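Local structure of dehalogenase (Rhodospirillaceae, 6A41) at the interface of chains A and B. The protein catalyses dehalogenation and belongs to the short-chain dehydrogenase/reductase family, probably acting as a halohydrin dehalogenase that turns vicinal haloalcohols into epoxides. Residues are numbered along the deposited sequence; one frame, centred on the assembly and turned at random. Chains: chain A/B, dehalogenase.

The three contacts are neighbouring patches of one two-fold interface, so each recurs with the chains exchanged. The C-alpha centres of contact 1 and contact 2 are about 7 Å apart. Contact 3 is centred about 8 Å from each of the others. A:Phe113 belongs to all three. B:Phe101 joins contacts 1 and 2, B:Ala147 joins contacts 1 and 3, and A:Gln117 joins contacts 2 and 3. Helices 98-126 and 147-158 carry most of the residues, as in the helical dimer interface typical of this family. The deposited assembly has four copies, which fits the usual tetramer.

Contact 1: the interface of chains A and B. Residues chain A 109, 113, 155, 158-159; chain B 101, 147, 151.
B:Ser151 OG, a side-chain hydroxyl, donates a hydrogen bond to the backbone carbonyl A:Ala155 O at 2.7 Å. Both residues lie on helix 147-158, which carries the Tyr-x3-Arg catalytic motif of halohydrin dehalogenases in the short-chain dehydrogenase/reductase family. The hydroxyl comes from above the carbonyl plane, 44° out of it. With OG anti to the backbone nitrogen (chi1 170°), the hydroxyl points across to chain A. It also sits at the edge of the B:Phe101 ring, in the ring plane. A:Leu159 packs against the same serine, its CD2 methyl 3.5 Å from B:Ser151 CB. With an alanine here in place of B:Ser151, the A:Ala155 carbonyl would probably lose this donor, and the link between the two helices would weaken. The CD2-CE2 edge of B:Phe101 meets the CB-CG-CD2 side of A:Phe113, off its plane and beyond its rim. The pairing is edge-to-face, with centroids 5.4 Å apart and planes 66° to each other. B:Phe101 CE2 also reaches A:Phe113 CB at 3.9 Å. The same CE2 lies 3.7 Å from the backbone oxygen A:Ala109 O. The next ring atom, B:Phe101 CZ, approaches A:Leu159 CD2 at 4.2 Å, which links the aromatic pair to the serine.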
# COMPACT_ATOMS: atom_id res chain seq x y z
N ALA A 109 7.92 -13.71 14.08
CA ALA A 109 6.70 -14.15 13.49
C ALA A 109 6.14 -15.38 14.21
O ALA A 109 4.96 -15.37 14.61
CB ALA A 109 6.86 -14.36 11.98
N PHE A 113 2.91 -15.41 17.01
CA PHE A 113 1.76 -16.21 16.58
C PHE A 113 1.38 -17.20 17.71
O PHE A 113 0.22 -17.34 18.04
CB PHE A 113 2.06 -17.00 15.31
CG PHE A 113 0.93 -17.81 14.81
CD1 PHE A 113 -0.16 -17.23 14.28
CD2 PHE A 113 0.93 -19.17 14.94
CE1 PHE A 113 -1.26 -17.98 13.83
CE2 PHE A 113 -0.16 -19.95 14.55
CZ PHE A 113 -1.20 -19.36 13.89
N ALA A 155 6.89 -10.78 7.78
CA ALA A 155 6.12 -11.99 8.17
C ALA A 155 5.23 -11.66 9.34
O ALA A 155 4.06 -12.05 9.36
CB ALA A 155 7.04 -13.15 8.52
N GLY A 158 2.47 -9.50 8.25
CA GLY A 158 1.63 -10.38 7.42
C GLY A 158 0.70 -11.36 8.18
O GLY A 158 -0.21 -11.88 7.54
N LEU A 159 0.81 -11.42 9.49
CA LEU A 159 -0.26 -12.09 10.29
C LEU A 159 -1.55 -11.25 10.50
O LEU A 159 -2.63 -11.81 10.68
CB LEU A 159 0.30 -12.45 11.61
CG LEU A 159 1.41 -13.52 11.57
CD1 LEU A 159 2.05 -13.48 12.92
CD2 LEU A 159 0.74 -14.86 11.38
N PHE B 101 3.96 -23.88 10.30
CA PHE B 101 4.31 -22.45 10.09
C PHE B 101 5.82 -22.31 9.74
O PHE B 101 6.23 -21.66 8.76
CB PHE B 101 3.87 -21.57 11.30
CG PHE B 101 4.01 -20.07 11.07
CD1 PHE B 101 4.02 -19.50 9.84
CD2 PHE B 101 3.91 -19.23 12.14
CE1 PHE B 101 4.06 -18.11 9.72
CE2 PHE B 101 4.03 -17.89 12.03
CZ PHE B 101 4.06 -17.33 10.84
N ALA B 147 -3.67 -17.83 8.31
CA ALA B 147 -2.70 -16.83 8.58
C ALA B 147 -1.26 -17.29 8.48
O ALA B 147 -0.39 -16.54 8.08
CB ALA B 147 -2.97 -16.26 9.96
N SER B 151 1.23 -15.24 6.12
CA SER B 151 2.38 -14.67 6.76
C SER B 151 3.66 -15.13 6.05
O SER B 151 4.56 -14.31 5.80
CB SER B 151 2.42 -15.07 8.29
OG SER B 151 3.73 -14.67 8.86

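Contact 2: the interface of chains A and B. Residues chain A 106, 110, 113-114, 117; chain B 98, 101-102, 105.
A:Glu106, A:Val110 and A:Phe113 face B:Ile98, B:Phe101 and B:Arg102 from the two copies of helix 98-126, which have regular helical backbones and cross at a clear slant, closer to antiparallel than to parallel. B:Arg102 grips the A:Glu106 carboxylate side-on in a salt bridge with two hydrogen bonds. B:Arg102 NE donates to A:Glu106 OE1 at 2.8 Å, and NH2 of B:Arg102 donates to A:Glu106 OE2 at 2.9 Å. Both bonds are nearly straight, at 172° and 177°. Both oxygens lie in the guanidinium plane and are met on their syn sides, though both nitrogens sit somewhat out of the carboxylate plane. The carboxylate is turned 27° from the guanidinium. The arginine chain is extended from CG to NE, while the glutamate bends at chi2 to bring its carboxylate alongside. Within chain B, the CG2 methyl of B:Ile98 lies over the centre of one guanidinium face. That methyl also meets A:Val110 CG1 at 3.5 Å. The other valine branch, CG2, is 3.9 Å from both B:Leu105 CD1 and B:Phe101 CD2. B:Ile98 CD1 touches the edge of the A:Phe113 ring in its plane, at 3.9 Å from CD2. The same methyl lies 3.4 Å from A:Gln117 OE1, the side-chain amide oxygen. B:Ile98 starts its helix, and in the fold this patch joins the first turns of one long helix to the middle of its partner.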
# COMPACT_ATOMS: atom_id res chain seq x y z
N GLU A 106 11.76 -16.87 13.73
CA GLU A 106 11.23 -17.49 14.97
C GLU A 106 10.76 -16.44 15.99
O GLU A 106 9.68 -16.57 16.61
CB GLU A 106 12.23 -18.40 15.63
CG GLU A 106 11.74 -19.12 16.87
CD GLU A 106 10.78 -20.28 16.50
OE1 GLU A 106 10.77 -20.74 15.32
OE2 GLU A 106 9.98 -20.65 17.37
N VAL A 110 6.95 -16.40 14.41
CA VAL A 110 6.40 -17.66 15.00
C VAL A 110 6.05 -17.45 16.48
O VAL A 110 4.92 -17.81 16.87
CB VAL A 110 7.37 -18.83 14.85
CG1 VAL A 110 6.85 -20.09 15.58
CG2 VAL A 110 7.64 -19.07 13.42
N PHE A 113 2.91 -15.41 17.01
CA PHE A 113 1.76 -16.21 16.58
C PHE A 113 1.38 -17.20 17.71
O PHE A 113 0.22 -17.34 18.04
CB PHE A 113 2.06 -17.00 15.31
CG PHE A 113 0.93 -17.81 14.81
CD1 PHE A 113 -0.16 -17.23 14.28
CD2 PHE A 113 0.93 -19.17 14.94
CE1 PHE A 113 -1.26 -17.98 13.83
CE2 PHE A 113 -0.16 -19.95 14.55
CZ PHE A 113 -1.20 -19.36 13.89
N ARG A 114 2.38 -17.84 18.27
CA ARG A 114 2.15 -18.74 19.39
C ARG A 114 1.46 -18.08 20.57
O ARG A 114 0.49 -18.65 21.13
CB ARG A 114 3.49 -19.42 19.78
CG ARG A 114 3.51 -20.33 21.03
CD ARG A 114 2.57 -21.48 20.92
NE ARG A 114 2.71 -22.40 22.09
CZ ARG A 114 1.76 -23.23 22.54
NH1 ARG A 114 0.61 -23.29 21.91
NH2 ARG A 114 1.93 -23.94 23.65
N GLN A 117 -2.16 -17.55 19.82
CA GLN A 117 -2.90 -18.79 19.92
C GLN A 117 -3.28 -19.13 21.39
O GLN A 117 -4.35 -19.59 21.66
CB GLN A 117 -2.04 -19.98 19.52
CG GLN A 117 -1.85 -20.14 18.07
CD GLN A 117 -1.08 -21.47 17.81
OE1 GLN A 117 0.09 -21.54 18.22
NE2 GLN A 117 -1.76 -22.50 17.25
N ILE B 98 2.60 -25.16 14.85
CA ILE B 98 3.75 -24.28 14.74
C ILE B 98 4.77 -24.84 13.77
O ILE B 98 5.37 -24.09 12.99
CB ILE B 98 4.39 -24.12 16.09
CG1 ILE B 98 3.46 -23.38 17.07
CG2 ILE B 98 5.72 -23.39 15.95
CD1 ILE B 98 3.04 -22.02 16.60
N PHE B 101 3.96 -23.88 10.30
CA PHE B 101 4.31 -22.45 10.09
C PHE B 101 5.82 -22.31 9.74
O PHE B 101 6.23 -21.66 8.76
CB PHE B 101 3.87 -21.57 11.30
CG PHE B 101 4.01 -20.07 11.07
CD1 PHE B 101 4.02 -19.50 9.84
CD2 PHE B 101 3.91 -19.23 12.14
CE1 PHE B 101 4.06 -18.11 9.72
CE2 PHE B 101 4.03 -17.89 12.03
CZ PHE B 101 4.06 -17.33 10.84
N ARG B 102 6.68 -22.98 10.49
CA ARG B 102 8.06 -23.00 10.20
C ARG B 102 8.41 -23.59 8.82
O ARG B 102 9.27 -23.04 8.12
CB ARG B 102 8.86 -23.84 11.29
CG ARG B 102 8.86 -23.19 12.68
CD ARG B 102 9.77 -23.92 13.67
NE ARG B 102 9.67 -23.33 14.98
CZ ARG B 102 9.20 -23.98 16.02
NH1 ARG B 102 8.86 -25.24 15.88
NH2 ARG B 102 9.14 -23.38 17.18
N LEU B 105 7.44 -21.15 6.11
CA LEU B 105 8.46 -20.11 6.00
C LEU B 105 9.68 -20.64 5.35
O LEU B 105 10.39 -19.89 4.61
CB LEU B 105 8.81 -19.61 7.39
CG LEU B 105 7.71 -18.79 8.05
CD1 LEU B 105 7.88 -18.66 9.54
CD2 LEU B 105 7.59 -17.39 7.45

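Contact 3: the interface of chains A and B. Residues chain A 113, 116-117, 163, 166; chain B 93, 96, 147-148.
This is a loop-into-groove patch of the two-fold interface, which probably helps hold two subunits of the deposited tetramer together. In this short-chain dehydrogenase/reductase fold, the B:Leu93 loop enters between helices 98-126 and 160-167 of chain A, where B:Leu93 loses 111 Å² of surface. Both of its backbone polar groups are held by chain A side chains. A:Gln117 NE2, the amide nitrogen, donates to B:Leu93 O at 2.7 Å, nearly along the C=O axis. The carbonyl lies close to the glutamine's amide plane. A second bond from that nitrogen, to B:Ala96 O, is weak. On the other flank, B:Leu93 N donates to A:Glu166 OE2 at 2.8 Å, using the syn lone pair of the carboxylate. A:Glu166 CG is anti to its own backbone nitrogen (chi1 175°), and the extended chain carries the carboxylate to the loop. Its other oxygen, OE1, is 2.6 Å from a water that also bonds B:Ala147 N, at the start of helix 147-158. B:Leu93 CD2 fits into the corner formed by A:Phe113 CE1 and A:Gln117 CG, 3.6 Å from each. A:Leu163 CD2 meets B:Ala147 CB at 3.9 Å. At the tip of the A:Phe113 ring, CZ touches B:Pro148 CG at 3.7 Å. B:Ala96 CB lies at the ring's edge, in its plane.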
# COMPACT_ATOMS: atom_id res chain seq x y z
N PHE A 113 2.91 -15.41 17.01
CA PHE A 113 1.76 -16.21 16.58
C PHE A 113 1.38 -17.20 17.71
O PHE A 113 0.22 -17.34 18.04
CB PHE A 113 2.06 -17.00 15.31
CG PHE A 113 0.93 -17.81 14.81
CD1 PHE A 113 -0.16 -17.23 14.28
CD2 PHE A 113 0.93 -19.17 14.94
CE1 PHE A 113 -1.26 -17.98 13.83
CE2 PHE A 113 -0.16 -19.95 14.55
CZ PHE A 113 -1.20 -19.36 13.89
N THR A 116 -0.38 -15.43 20.48
CA THR A 116 -1.75 -15.14 20.08
C THR A 116 -2.66 -16.37 20.18
O THR A 116 -3.79 -16.26 20.68
CB THR A 116 -1.80 -14.52 18.70
OG1 THR A 116 -0.92 -13.40 18.64
CG2 THR A 116 -3.14 -14.05 18.34
N GLN A 117 -2.16 -17.55 19.82
CA GLN A 117 -2.90 -18.79 19.92
C GLN A 117 -3.28 -19.13 21.39
O GLN A 117 -4.35 -19.59 21.66
CB GLN A 117 -2.04 -19.98 19.52
CG GLN A 117 -1.85 -20.14 18.07
CD GLN A 117 -1.08 -21.47 17.81
OE1 GLN A 117 0.09 -21.54 18.22
NE2 GLN A 117 -1.76 -22.50 17.25
N LEU A 163 -5.42 -12.55 10.78
CA LEU A 163 -5.97 -12.74 12.13
C LEU A 163 -7.11 -11.79 12.43
O LEU A 163 -8.06 -12.16 13.13
CB LEU A 163 -4.88 -12.59 13.14
CG LEU A 163 -3.81 -13.72 13.15
CD1 LEU A 163 -2.78 -13.54 14.19
CD2 LEU A 163 -4.50 -15.06 13.28
N GLU A 166 -10.10 -13.34 11.11
CA GLU A 166 -10.45 -14.56 11.82
C GLU A 166 -11.09 -14.28 13.22
O GLU A 166 -12.07 -14.95 13.66
CB GLU A 166 -9.11 -15.35 11.94
CG GLU A 166 -9.19 -16.60 12.75
CD GLU A 166 -8.00 -17.57 12.61
OE1 GLU A 166 -7.18 -17.54 11.61
OE2 GLU A 166 -7.97 -18.43 13.53
N LEU B 93 -6.29 -20.40 14.49
CA LEU B 93 -5.46 -20.31 15.70
C LEU B 93 -5.44 -21.54 16.55
O LEU B 93 -4.36 -22.00 16.91
CB LEU B 93 -5.96 -19.19 16.60
CG LEU B 93 -5.34 -17.88 16.18
CD1 LEU B 93 -6.03 -16.81 16.98
CD2 LEU B 93 -3.83 -17.71 16.32
N ALA B 96 -3.70 -24.56 14.46
CA ALA B 96 -2.55 -24.37 13.63
C ALA B 96 -1.37 -25.04 14.32
O ALA B 96 -1.27 -24.94 15.52
CB ALA B 96 -2.21 -22.89 13.46
N ALA B 147 -3.67 -17.83 8.31
CA ALA B 147 -2.70 -16.83 8.58
C ALA B 147 -1.26 -17.29 8.48
O ALA B 147 -0.39 -16.54 8.08
CB ALA B 147 -2.97 -16.26 9.96
N PRO B 148 -0.97 -18.53 8.91
CA PRO B 148 0.44 -19.02 8.67
C PRO B 148 0.89 -18.99 7.20
O PRO B 148 2.01 -18.49 6.93
CB PRO B 148 0.45 -20.41 9.27
CG PRO B 148 -0.62 -20.30 10.36
CD PRO B 148 -1.74 -19.61 9.54
O HOH W 1 -5.03 -18.71 10.75